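Local coordinates for tryptophanyl-tRNA synthetase (Thermus thermophilus, PDB 2EL7), which probably catalyses the ATP-dependent attachment of tryptophan to its cognate tRNA, releasing AMP and diphosphate, at residues Gly12-Gly17 with Ala66-Ala71; Thr98-Leu103 with Asn166-Glu171; Ser212-Ile217 with Gly266-Lys271; Asp150-Ile155 with Ala178-Glu183. All coordinates share one frame; numbering follows the deposited sequence.

From the N terminus, interaction 1 comes first. It closes the loop from the 'HIGH' region at 12-17 to helix 55-72, and it is complete before the others begin. Interactions 2 and 4 then cross. Residues 98-103 open interaction 2, 150-155 open interaction 4, 166-171 close the former and 178-183 close the latter. Interaction 2 joins the turn after helix 89-99 to the end of helix 153-169. Interaction 4 joins the region where that helix begins to strand 177-179. Interaction 3 follows in series and ties helix 210-218 to helix 267-294. It lies across the chain's centre from interaction 2, the two contact centres being about 56 Å apart.

Interaction 1: residues Gly12-Gly17 with Ala66-Ala71; sequences GEIHIG and ALVNIA
Ile-14 and Val-68 form the dense part of this contact. Their side chains run past each other in opposite directions. The CB of Ile-14 is 3.9 Å from Val-68 CG1. The modelled approach of Ile-14 CG1 to the same methyl is too short to be reliable. Val-68 holds CG1 anti to its backbone N (chi1 -176°), which turns this branch to the isoleucine. Its other methyl, CG2, rests 3.6 Å from Gly-12 O. Val-68 thus touches both the backbone and a side chain of the loop.

The contact thins beyond this core. Ile-14 CD1 reaches Asn-69 ND2 at 4.1 Å, the two side chains crossing at about a right angle. That is a van der Waals touch. The amide nitrogen hydrogen-bonds Ala-65 O of its own helix. On the solvent side, Glu-13 points away and is poorly ordered. Further along, His-15 caps helix 16-33. Its ND1 accepts a weak, bent bond from Gly-17 N at 3.0 Å (125°), with the donor in the ring plane.

Residues 12-17 belong to the 'HIGH' region of class I synthetases, predicted to bind ATP in part. The loop follows strand 4-8 and leads into helix 16-33, whose Ile-23 touches both Ile-14 and Asn-69. On helix 55-72, Leu-67 and Ile-70 pack on Leu-292 of helix 267-294, and Ala-66 meets Val-299 and Leu-303 of helix 296-324.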
loop_
_atom_site.group_PDB
_atom_site.type_symbol
_atom_site.label_atom_id
_atom_site.label_comp_id
_atom_site.label_asym_id
_atom_site.label_seq_id
_atom_site.Cartn_x
_atom_site.Cartn_y
_atom_site.Cartn_z
ATOM N N GLY A 12 -20.722 6.382 13.730
ATOM C CA GLY A 12 -21.223 6.904 14.994
ATOM C C GLY A 12 -22.408 6.129 15.565
ATOM O O GLY A 12 -23.076 6.611 16.468
ATOM N N GLU A 13 -22.681 4.932 15.056
ATOM C CA GLU A 13 -23.815 4.132 15.545
ATOM C C GLU A 13 -23.395 3.012 16.496
ATOM O O GLU A 13 -23.177 1.876 16.071
ATOM C CB GLU A 13 -24.562 3.497 14.367
ATOM C CG GLU A 13 -24.918 4.460 13.249
ATOM C CD GLU A 13 -25.956 5.475 13.674
ATOM O OE1 GLU A 13 -27.015 5.053 14.192
ATOM O OE2 GLU A 13 -25.721 6.690 13.488
ATOM N N ILE A 14 -23.299 3.321 17.780
ATOM C CA ILE A 14 -22.918 2.318 18.765
ATOM C C ILE A 14 -24.202 1.835 19.445
ATOM O O ILE A 14 -24.997 2.655 19.915
ATOM C CB ILE A 14 -21.969 2.926 19.859
ATOM C CG1 ILE A 14 -20.890 3.799 19.203
ATOM C CG2 ILE A 14 -21.331 1.809 20.698
ATOM C CD1 ILE A 14 -20.160 3.135 18.045
ATOM N N HIS A 15 -24.417 0.520 19.489
ATOM C CA HIS A 15 -25.610 -0.011 20.150
ATOM C C HIS A 15 -25.240 -0.719 21.456
ATOM O O HIS A 15 -24.056 -0.890 21.754
ATOM C CB HIS A 15 -26.406 -0.925 19.209
ATOM C CG HIS A 15 -25.589 -1.988 18.550
ATOM N ND1 HIS A 15 -24.962 -2.990 19.256
ATOM C CD2 HIS A 15 -25.341 -2.240 17.240
ATOM C CE1 HIS A 15 -24.368 -3.818 18.413
ATOM N NE2 HIS A 15 -24.582 -3.386 17.184
ATOM N N ILE A 16 -26.237 -1.113 22.244
ATOM C CA ILE A 16 -25.953 -1.729 23.531
ATOM C C ILE A 16 -25.238 -3.047 23.393
ATOM O O ILE A 16 -24.733 -3.605 24.382
ATOM C CB ILE A 16 -27.245 -1.934 24.360
ATOM C CG1 ILE A 16 -28.161 -2.950 23.688
ATOM C CG2 ILE A 16 -27.960 -0.592 24.547
ATOM C CD1 ILE A 16 -29.337 -3.332 24.551
ATOM N N GLY A 17 -25.213 -3.549 22.160
ATOM C CA GLY A 17 -24.535 -4.798 21.876
ATOM C C GLY A 17 -23.046 -4.508 21.895
ATOM O O GLY A 17 -22.271 -5.229 22.523
ATOM N N ALA A 66 -15.211 8.766 16.856
ATOM C CA ALA A 66 -14.390 9.164 17.983
ATOM C C ALA A 66 -15.264 9.726 19.093
ATOM O O ALA A 66 -15.123 9.366 20.261
ATOM C CB ALA A 66 -13.354 10.216 17.554
ATOM N N LEU A 67 -16.169 10.618 18.726
ATOM C CA LEU A 67 -17.027 11.230 19.720
ATOM C C LEU A 67 -17.822 10.208 20.505
ATOM O O LEU A 67 -17.784 10.196 21.732
ATOM C CB LEU A 67 -17.986 12.238 19.068
ATOM C CG LEU A 67 -18.921 13.034 20.002
ATOM C CD1 LEU A 67 -19.367 14.283 19.271
ATOM C CD2 LEU A 67 -20.145 12.182 20.437
ATOM N N VAL A 68 -18.530 9.339 19.809
ATOM C CA VAL A 68 -19.348 8.377 20.524
ATOM C C VAL A 68 -18.565 7.368 21.364
ATOM O O VAL A 68 -18.990 7.021 22.467
ATOM C CB VAL A 68 -20.319 7.641 19.576
ATOM C CG1 VAL A 68 -21.207 6.715 20.397
ATOM C CG2 VAL A 68 -21.192 8.656 18.830
ATOM N N ASN A 69 -17.432 6.903 20.867
ATOM C CA ASN A 69 -16.648 5.965 21.648
ATOM C C ASN A 69 -16.039 6.649 22.856
ATOM O O ASN A 69 -15.871 6.035 23.905
ATOM C CB ASN A 69 -15.583 5.306 20.787
ATOM C CG ASN A 69 -16.142 4.154 19.997
ATOM O OD1 ASN A 69 -16.429 3.114 20.551
ATOM N ND2 ASN A 69 -16.341 4.355 18.705
ATOM N N ILE A 70 -15.707 7.925 22.724
ATOM C CA ILE A 70 -15.200 8.644 23.873
ATOM C C ILE A 70 -16.392 8.803 24.835
ATOM O O ILE A 70 -16.233 8.661 26.045
ATOM C CB ILE A 70 -14.660 10.016 23.483
ATOM C CG1 ILE A 70 -13.372 9.834 22.678
ATOM C CG2 ILE A 70 -14.413 10.866 24.736
ATOM C CD1 ILE A 70 -12.823 11.127 22.077
ATOM N N ALA A 71 -17.585 9.081 24.302
ATOM C CA ALA A 71 -18.755 9.230 25.184
ATOM C C ALA A 71 -19.045 7.921 25.916
ATOM O O ALA A 71 -19.392 7.935 27.092
ATOM C CB ALA A 71 -20.001 9.667 24.393
#

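Interaction 2: residues Thr98-Leu103 with Asn166-Glu171; sequences TTLTPL and NHLFGE
Leu-100 faces the end of helix 153-169 with its two methyls divided between two neighbours. CD2 meets CD1 of Leu-168 at 3.6 Å. The two leucines slide past each other in opposite directions. CD1 of Leu-100 goes to the ring of Phe-169 and lies 4.1 Å from CE1. It comes at the ring edge, near the ring plane. One face of the same ring is covered from within the helix by Leu-168 CB, 3.8 Å above the plane and over its centre. The ring therefore has an aliphatic group on a face and another at its edge. In Phe-169 the CG sits beside the backbone N (chi1 -47°), and this swings the ring toward the loop.

The contact joins the turn after helix 89-99 to the C-terminal end of helix 153-169, at the dimer interface of this homodimeric class I synthetase. Leu-168 packs on Leu-51 of the second subunit and Phe-169 on Tyr-53 of that subunit, while Thr-101 O bonds Ser-124 OG of the same partner. Gly-170 follows the helix and leaves helical angles with a positive phi of 111°. A CB there would press against the carbonyl O of Phe-169. Gly-170 N still bonds Asn-166 O at 3.0 Å. The Asn-166 amide reaches past the glycine: OD1 accepts from Thr-172 N, and ND2 donates to Phe-173 O.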
loop_
_atom_site.group_PDB
_atom_site.type_symbol
_atom_site.label_atom_id
_atom_site.label_comp_id
_atom_site.label_asym_id
_atom_site.label_seq_id
_atom_site.Cartn_x
_atom_site.Cartn_y
_atom_site.Cartn_z
ATOM N N THR A 98 3.015 -7.026 1.847
ATOM C CA THR A 98 2.411 -7.570 0.638
ATOM C C THR A 98 3.432 -8.474 -0.076
ATOM O O THR A 98 3.096 -9.597 -0.472
ATOM C CB THR A 98 1.945 -6.408 -0.327
ATOM O OG1 THR A 98 0.747 -5.809 0.184
ATOM C CG2 THR A 98 1.671 -6.905 -1.730
ATOM N N THR A 99 4.677 -8.015 -0.217
ATOM C CA THR A 99 5.690 -8.824 -0.918
ATOM C C THR A 99 6.052 -10.101 -0.160
ATOM O O THR A 99 6.590 -11.047 -0.745
ATOM C CB THR A 99 7.038 -8.046 -1.196
ATOM O OG1 THR A 99 7.692 -7.729 0.045
ATOM C CG2 THR A 99 6.787 -6.737 -1.980
ATOM N N LEU A 100 5.758 -10.132 1.138
ATOM C CA LEU A 100 6.097 -11.303 1.940
ATOM C C LEU A 100 4.886 -12.172 2.255
ATOM O O LEU A 100 4.942 -12.946 3.206
ATOM C CB LEU A 100 6.725 -10.877 3.265
ATOM C CG LEU A 100 7.937 -9.947 3.264
ATOM C CD1 LEU A 100 8.195 -9.487 4.695
ATOM C CD2 LEU A 100 9.142 -10.664 2.691
ATOM N N THR A 101 3.810 -12.039 1.474
ATOM C CA THR A 101 2.586 -12.809 1.696
ATOM C C THR A 101 2.173 -13.677 0.507
ATOM O O THR A 101 1.927 -13.182 -0.592
ATOM C CB THR A 101 1.397 -11.875 2.057
ATOM O OG1 THR A 101 1.767 -11.052 3.170
ATOM C CG2 THR A 101 0.144 -12.687 2.457
ATOM N N PRO A 102 2.103 -15.001 0.712
ATOM C CA PRO A 102 1.704 -15.920 -0.369
ATOM C C PRO A 102 0.263 -15.592 -0.787
ATOM O O PRO A 102 -0.617 -15.460 0.068
ATOM C CB PRO A 102 1.786 -17.301 0.289
ATOM C CG PRO A 102 2.792 -17.115 1.394
ATOM C CD PRO A 102 2.454 -15.739 1.943
ATOM N N LEU A 103 0.022 -15.475 -2.088
ATOM C CA LEU A 103 -1.306 -15.159 -2.595
ATOM C C LEU A 103 -2.380 -16.102 -2.044
ATOM O O LEU A 103 -3.452 -15.652 -1.606
ATOM C CB LEU A 103 -1.307 -15.247 -4.120
ATOM C CG LEU A 103 -2.094 -14.217 -4.928
ATOM C CD1 LEU A 103 -2.481 -14.833 -6.244
ATOM C CD2 LEU A 103 -3.316 -13.761 -4.198
ATOM N N ASN A 166 10.829 -11.590 10.691
ATOM C CA ASN A 166 11.895 -11.779 11.681
ATOM C C ASN A 166 13.001 -12.733 11.214
ATOM O O ASN A 166 14.183 -12.466 11.429
ATOM C CB ASN A 166 11.330 -12.258 13.021
ATOM C CG ASN A 166 10.472 -11.194 13.716
ATOM O OD1 ASN A 166 10.576 -9.991 13.433
ATOM N ND2 ASN A 166 9.634 -11.633 14.646
ATOM N N HIS A 167 12.619 -13.827 10.562
ATOM C CA HIS A 167 13.588 -14.792 10.077
ATOM C C HIS A 167 14.449 -14.247 8.940
ATOM O O HIS A 167 15.666 -14.487 8.916
ATOM C CB HIS A 167 12.880 -16.078 9.604
ATOM C CG HIS A 167 13.771 -17.013 8.835
ATOM N ND1 HIS A 167 14.847 -17.660 9.408
ATOM C CD2 HIS A 167 13.724 -17.432 7.545
ATOM C CE1 HIS A 167 15.419 -18.443 8.507
ATOM N NE2 HIS A 167 14.756 -18.323 7.368
ATOM N N LEU A 168 13.825 -13.530 8.003
ATOM C CA LEU A 168 14.535 -12.963 6.846
ATOM C C LEU A 168 15.359 -11.696 7.106
ATOM O O LEU A 168 16.331 -11.458 6.413
ATOM C CB LEU A 168 13.551 -12.613 5.717
ATOM C CG LEU A 168 12.586 -13.632 5.118
ATOM C CD1 LEU A 168 11.590 -12.903 4.198
ATOM C CD2 LEU A 168 13.370 -14.696 4.346
ATOM N N PHE A 169 14.968 -10.857 8.063
ATOM C CA PHE A 169 15.727 -9.634 8.253
ATOM C C PHE A 169 16.265 -9.352 9.636
ATOM O O PHE A 169 16.920 -8.334 9.816
ATOM C CB PHE A 169 14.895 -8.417 7.799
ATOM C CG PHE A 169 14.224 -8.598 6.461
ATOM C CD1 PHE A 169 12.838 -8.787 6.380
ATOM C CD2 PHE A 169 14.971 -8.585 5.278
ATOM C CE1 PHE A 169 12.203 -8.956 5.146
ATOM C CE2 PHE A 169 14.351 -8.758 4.033
ATOM C CZ PHE A 169 12.966 -8.943 3.963
ATOM N N GLY A 170 16.020 -10.234 10.600
ATOM C CA GLY A 170 16.479 -9.988 11.960
ATOM C C GLY A 170 15.255 -9.734 12.831
ATOM O O GLY A 170 14.301 -9.105 12.362
ATOM N N GLU A 171 15.264 -10.200 14.081
ATOM C CA GLU A 171 14.105 -10.048 14.965
ATOM C C GLU A 171 13.604 -8.617 14.988
ATOM O O GLU A 171 14.322 -7.702 15.379
ATOM C CB GLU A 171 14.421 -10.509 16.402
ATOM C CG GLU A 171 13.144 -10.632 17.268
ATOM C CD GLU A 171 13.392 -11.075 18.705
ATOM O OE1 GLU A 171 14.118 -10.354 19.421
ATOM O OE2 GLU A 171 12.846 -12.133 19.121
#

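Interaction 3: residues Ser212-Ile217 with Gly266-Lys271; sequences SIWQKI and GTYVVK
Lys-271 lays its aliphatic chain across the carbonyl of Ile-217. CD is 3.5 Å and CE 3.3 Å from Ile-217 O, while CB packs on Ile-217 CG2 at 3.8 Å. The lysine and isoleucine side chains run past each other in opposite directions. CG2 of Ile-217 also lies 3.6 Å from Lys-271 O. Beyond CG the lysine is extended, and its NZ donates a hydrogen bond to Gln-218 O, just after the first segment.

Trp-214 meets the same residue with its edge. Its CG stands anti to the backbone N (chi1 180°), and the six-membered ring swings across so that CZ3 is 3.8 Å from Lys-271 O, in the ring plane. CZ2 makes a looser touch with Tyr-268 OH at 4.2 Å. Phe-275 of helix 267-294 also meets the indole, with the planes at about 55°.

The axes of the two short segments approach to 11.5 Å and run near antiparallel, at 147°. Trp-214 and Lys-271 span much of that distance with their side chains, whereas Ile-217 and Lys-271 come close at the backbone. An alanine at Lys-271 would probably leave Gln-218 O without this donor and Ile-217 O bare of the methylenes lying over it.

The contact thus mixes apolar packing with charge. The ammonium group sits at the C-terminal end of helix 210-218, where the last carbonyls point off the helix end, and its positive charge probably suits the negative end of the helix dipole.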
loop_
_atom_site.group_PDB
_atom_site.type_symbol
_atom_site.label_atom_id
_atom_site.label_comp_id
_atom_site.label_asym_id
_atom_site.label_seq_id
_atom_site.Cartn_x
_atom_site.Cartn_y
_atom_site.Cartn_z
ATOM N N SER A 212 -37.700 6.870 20.842
ATOM C CA SER A 212 -37.510 5.770 19.915
ATOM C C SER A 212 -37.119 4.489 20.627
ATOM O O SER A 212 -37.548 3.406 20.238
ATOM C CB SER A 212 -36.457 6.124 18.869
ATOM O OG SER A 212 -36.325 5.057 17.955
ATOM N N ILE A 213 -36.299 4.601 21.664
ATOM C CA ILE A 213 -35.910 3.413 22.417
ATOM C C ILE A 213 -37.156 2.875 23.115
ATOM O O ILE A 213 -37.326 1.664 23.274
ATOM C CB ILE A 213 -34.836 3.749 23.474
ATOM C CG1 ILE A 213 -33.467 3.904 22.792
ATOM C CG2 ILE A 213 -34.801 2.671 24.547
ATOM C CD1 ILE A 213 -32.427 4.619 23.655
ATOM N N TRP A 214 -38.030 3.791 23.523
ATOM C CA TRP A 214 -39.259 3.411 24.208
ATOM C C TRP A 214 -40.112 2.529 23.308
ATOM O O TRP A 214 -40.472 1.406 23.686
ATOM C CB TRP A 214 -40.058 4.658 24.607
ATOM C CG TRP A 214 -41.369 4.373 25.324
ATOM C CD1 TRP A 214 -42.555 5.043 25.158
ATOM C CD2 TRP A 214 -41.611 3.377 26.329
ATOM N NE1 TRP A 214 -43.515 4.522 25.992
ATOM C CE2 TRP A 214 -42.966 3.501 26.723
ATOM C CE3 TRP A 214 -40.818 2.392 26.936
ATOM C CZ2 TRP A 214 -43.546 2.675 27.701
ATOM C CZ3 TRP A 214 -41.393 1.568 27.908
ATOM C CH2 TRP A 214 -42.746 1.716 28.280
ATOM N N GLN A 215 -40.420 3.034 22.116
ATOM C CA GLN A 215 -41.248 2.285 21.187
ATOM C C GLN A 215 -40.707 0.879 20.944
ATOM O O GLN A 215 -41.484 -0.061 20.802
ATOM C CB GLN A 215 -41.402 3.040 19.856
ATOM C CG GLN A 215 -42.257 4.295 19.946
ATOM C CD GLN A 215 -43.667 4.014 20.473
ATOM O OE1 GLN A 215 -44.413 3.204 19.901
ATOM N NE2 GLN A 215 -44.036 4.681 21.564
ATOM N N LYS A 216 -39.384 0.729 20.906
ATOM C CA LYS A 216 -38.792 -0.589 20.680
ATOM C C LYS A 216 -39.009 -1.538 21.861
ATOM O O LYS A 216 -39.230 -2.732 21.673
ATOM C CB LYS A 216 -37.301 -0.452 20.363
ATOM C CG LYS A 216 -37.044 0.103 18.971
ATOM C CD LYS A 216 -35.569 0.240 18.701
ATOM C CE LYS A 216 -35.290 0.844 17.338
ATOM N NZ LYS A 216 -33.822 1.077 17.145
ATOM N N ILE A 217 -38.952 -1.012 23.080
ATOM C CA ILE A 217 -39.173 -1.840 24.267
ATOM C C ILE A 217 -40.655 -2.216 24.260
ATOM O O ILE A 217 -41.045 -3.348 24.547
ATOM C CB ILE A 217 -38.880 -1.045 25.568
ATOM C CG1 ILE A 217 -37.472 -0.449 25.511
ATOM C CG2 ILE A 217 -39.022 -1.949 26.778
ATOM C CD1 ILE A 217 -36.416 -1.464 25.294
ATOM N N GLY A 266 -47.402 -7.840 35.097
ATOM C CA GLY A 266 -47.551 -7.987 33.661
ATOM C C GLY A 266 -46.498 -7.299 32.808
ATOM O O GLY A 266 -45.720 -6.466 33.274
ATOM N N THR A 267 -46.486 -7.672 31.537
ATOM C CA THR A 267 -45.559 -7.146 30.555
ATOM C C THR A 267 -45.307 -5.637 30.660
ATOM O O THR A 267 -44.159 -5.199 30.772
ATOM C CB THR A 267 -46.057 -7.533 29.128
ATOM O OG1 THR A 267 -45.662 -8.881 28.846
ATOM C CG2 THR A 267 -45.502 -6.617 28.066
ATOM N N TYR A 268 -46.367 -4.843 30.648
ATOM C CA TYR A 268 -46.207 -3.396 30.710
ATOM C C TYR A 268 -45.329 -2.881 31.836
ATOM O O TYR A 268 -44.494 -1.993 31.636
ATOM C CB TYR A 268 -47.554 -2.694 30.831
ATOM C CG TYR A 268 -47.400 -1.197 30.724
ATOM C CD1 TYR A 268 -47.195 -0.589 29.483
ATOM C CD2 TYR A 268 -47.385 -0.393 31.864
ATOM C CE1 TYR A 268 -46.976 0.785 29.378
ATOM C CE2 TYR A 268 -47.162 0.982 31.778
ATOM C CZ TYR A 268 -46.959 1.566 30.532
ATOM O OH TYR A 268 -46.736 2.925 30.432
ATOM N N VAL A 269 -45.544 -3.413 33.032
ATOM C CA VAL A 269 -44.784 -2.981 34.183
ATOM C C VAL A 269 -43.313 -3.281 33.990
ATOM O O VAL A 269 -42.462 -2.474 34.328
ATOM C CB VAL A 269 -45.258 -3.680 35.443
ATOM C CG1 VAL A 269 -44.424 -3.228 36.611
ATOM C CG2 VAL A 269 -46.720 -3.382 35.680
ATOM N N VAL A 270 -43.017 -4.451 33.443
ATOM C CA VAL A 270 -41.640 -4.844 33.223
ATOM C C VAL A 270 -40.952 -3.947 32.197
ATOM O O VAL A 270 -39.794 -3.558 32.369
ATOM C CB VAL A 270 -41.558 -6.291 32.756
ATOM C CG1 VAL A 270 -40.108 -6.674 32.556
ATOM C CG2 VAL A 270 -42.221 -7.195 33.780
ATOM N N LYS A 271 -41.673 -3.603 31.140
ATOM C CA LYS A 271 -41.115 -2.756 30.100
ATOM C C LYS A 271 -40.680 -1.387 30.611
ATOM O O LYS A 271 -39.647 -0.861 30.191
ATOM C CB LYS A 271 -42.118 -2.625 28.962
ATOM C CG LYS A 271 -42.299 -3.939 28.211
ATOM C CD LYS A 271 -43.361 -3.836 27.131
ATOM C CE LYS A 271 -43.327 -5.050 26.218
ATOM N NZ LYS A 271 -44.471 -5.071 25.284
#

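Interaction 4: residues Asp150-Ile155 with Ala178-Glu183; sequences DQVQHI and ALLNPE
The methyl of Ala-178 is the bump of this contact, and Val-152 and Ile-155 provide the hollow. Ala-178 CB lies 4.2 Å from Ile-155 CG1 and 4.4 Å from Val-152 CG2, so it settles in the notch between two side chains three residues apart. Ile-155 also sets its CG2 3.8 Å from the backbone N of Ala-178. With CG2 anti to its own backbone N and CG1 beside it (chi1 -78°), the isoleucine turns both branches to the alanine.

The fit is then repeated in reverse. Val-152 CG2 faces the notch between Ala-178 CB and Leu-180 CD2, the latter 4.3 Å away. Leu-180 reaches it with its tip. Its side chain starts off to one side, and only the end comes near. Leu-180 is exposed, so this is the solvent flank.

A short backbone bond ties the two sides of the hollow: Ile-155 N bonds Val-152 O at 2.7 Å. Between them in the chain, His-154 ND1 gives a weak, bent bond to Gln-151 O (116°).

Ala-178 lies in the second strand of a beta-alpha-beta unit: strand 144-146, helix 153-169, then strand 177-179, parallel to the first. This is a crossover of the nucleotide-binding fold of class I synthetases. Asp-150, a few residues ahead of Ile-155, is predicted with Gly-148 and Glu-149 to bind ATP.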
loop_
_atom_site.group_PDB
_atom_site.type_symbol
_atom_site.label_atom_id
_atom_site.label_comp_id
_atom_site.label_asym_id
_atom_site.label_seq_id
_atom_site.Cartn_x
_atom_site.Cartn_y
_atom_site.Cartn_z
ATOM N N ASP A 150 -14.937 -14.690 15.233
ATOM C CA ASP A 150 -14.852 -14.942 13.805
ATOM C C ASP A 150 -13.892 -13.983 13.115
ATOM O O ASP A 150 -14.061 -13.683 11.935
ATOM C CB ASP A 150 -16.242 -14.831 13.165
ATOM C CG ASP A 150 -16.936 -13.514 13.497
ATOM O OD1 ASP A 150 -18.029 -13.258 12.936
ATOM O OD2 ASP A 150 -16.392 -12.737 14.319
ATOM N N GLN A 151 -12.890 -13.493 13.839
ATOM C CA GLN A 151 -11.934 -12.562 13.234
ATOM C C GLN A 151 -10.521 -12.828 13.670
ATOM O O GLN A 151 -9.665 -11.949 13.633
ATOM C CB GLN A 151 -12.289 -11.134 13.585
ATOM C CG GLN A 151 -13.705 -10.825 13.272
ATOM C CD GLN A 151 -13.955 -9.368 13.299
ATOM O OE1 GLN A 151 -13.788 -8.722 14.335
ATOM N NE2 GLN A 151 -14.346 -8.817 12.149
ATOM N N VAL A 152 -10.298 -14.060 14.085
ATOM C CA VAL A 152 -9.010 -14.500 14.536
ATOM C C VAL A 152 -8.053 -14.706 13.352
ATOM O O VAL A 152 -6.856 -14.427 13.469
ATOM C CB VAL A 152 -9.192 -15.797 15.355
ATOM C CG1 VAL A 152 -7.852 -16.453 15.651
ATOM C CG2 VAL A 152 -9.887 -15.456 16.654
ATOM N N GLN A 153 -8.584 -15.163 12.211
ATOM C CA GLN A 153 -7.767 -15.413 11.016
ATOM C C GLN A 153 -6.759 -14.326 10.664
ATOM O O GLN A 153 -5.606 -14.634 10.341
ATOM C CB GLN A 153 -8.643 -15.677 9.784
ATOM C CG GLN A 153 -8.867 -17.141 9.493
ATOM C CD GLN A 153 -9.076 -17.451 8.013
ATOM O OE1 GLN A 153 -9.944 -16.874 7.354
ATOM N NE2 GLN A 153 -8.278 -18.375 7.488
ATOM N N HIS A 154 -7.164 -13.057 10.724
ATOM C CA HIS A 154 -6.212 -12.016 10.374
ATOM C C HIS A 154 -5.134 -11.835 11.445
ATOM O O HIS A 154 -4.064 -11.300 11.166
ATOM C CB HIS A 154 -6.917 -10.683 10.015
ATOM C CG HIS A 154 -7.360 -9.855 11.189
ATOM N ND1 HIS A 154 -8.489 -10.144 11.932
ATOM C CD2 HIS A 154 -6.881 -8.688 11.676
ATOM C CE1 HIS A 154 -8.690 -9.181 12.817
ATOM N NE2 HIS A 154 -7.727 -8.286 12.680
ATOM N N ILE A 155 -5.385 -12.277 12.669
ATOM C CA ILE A 155 -4.317 -12.168 13.650
ATOM C C ILE A 155 -3.320 -13.285 13.330
ATOM O O ILE A 155 -2.119 -13.100 13.487
ATOM C CB ILE A 155 -4.795 -12.290 15.124
ATOM C CG1 ILE A 155 -5.428 -10.987 15.626
ATOM C CG2 ILE A 155 -3.603 -12.390 16.026
ATOM C CD1 ILE A 155 -6.197 -10.169 14.637
ATOM N N ALA A 178 -4.486 -12.809 19.722
ATOM C CA ALA A 178 -5.872 -12.381 19.743
ATOM C C ALA A 178 -6.377 -12.374 21.182
ATOM O O ALA A 178 -6.012 -13.240 21.989
ATOM C CB ALA A 178 -6.712 -13.321 18.923
ATOM N N LEU A 179 -7.188 -11.377 21.516
ATOM C CA LEU A 179 -7.774 -11.295 22.847
ATOM C C LEU A 179 -9.270 -11.411 22.634
ATOM O O LEU A 179 -9.896 -10.491 22.094
ATOM C CB LEU A 179 -7.462 -9.952 23.520
ATOM C CG LEU A 179 -8.150 -9.657 24.868
ATOM C CD1 LEU A 179 -7.712 -10.701 25.899
ATOM C CD2 LEU A 179 -7.778 -8.248 25.355
ATOM N N LEU A 180 -9.831 -12.552 23.024
ATOM C CA LEU A 180 -11.265 -12.772 22.887
ATOM C C LEU A 180 -11.971 -12.173 24.091
ATOM O O LEU A 180 -11.327 -11.728 25.038
ATOM C CB LEU A 180 -11.562 -14.262 22.774
ATOM C CG LEU A 180 -11.010 -14.844 21.471
ATOM C CD1 LEU A 180 -11.153 -16.350 21.438
ATOM C CD2 LEU A 180 -11.752 -14.231 20.320
ATOM N N ASN A 181 -13.296 -12.199 24.060
ATOM C CA ASN A 181 -14.122 -11.610 25.112
ATOM C C ASN A 181 -15.314 -12.525 25.457
ATOM O O ASN A 181 -16.491 -12.132 25.319
ATOM C CB ASN A 181 -14.601 -10.248 24.588
ATOM C CG ASN A 181 -15.278 -9.409 25.640
ATOM O OD1 ASN A 181 -14.968 -9.511 26.823
ATOM N ND2 ASN A 181 -16.194 -8.547 25.203
ATOM N N PRO A 182 -15.025 -13.747 25.944
ATOM C CA PRO A 182 -16.026 -14.756 26.315
ATOM C C PRO A 182 -17.005 -14.319 27.407
ATOM O O PRO A 182 -18.189 -14.681 27.375
ATOM C CB PRO A 182 -15.172 -15.933 26.745
ATOM C CG PRO A 182 -14.028 -15.249 27.432
ATOM C CD PRO A 182 -13.695 -14.134 26.453
ATOM N N GLU A 183 -16.518 -13.542 28.369
ATOM C CA GLU A 183 -17.376 -13.074 29.444
ATOM C C GLU A 183 -18.442 -12.060 28.999
ATOM O O GLU A 183 -19.342 -11.736 29.766
ATOM C CB GLU A 183 -16.532 -12.481 30.575
ATOM C CG GLU A 183 -16.356 -13.441 31.749
ATOM C CD GLU A 183 -17.666 -14.158 32.119
ATOM O OE1 GLU A 183 -18.103 -15.041 31.342
ATOM O OE2 GLU A 183 -18.264 -13.837 33.177
#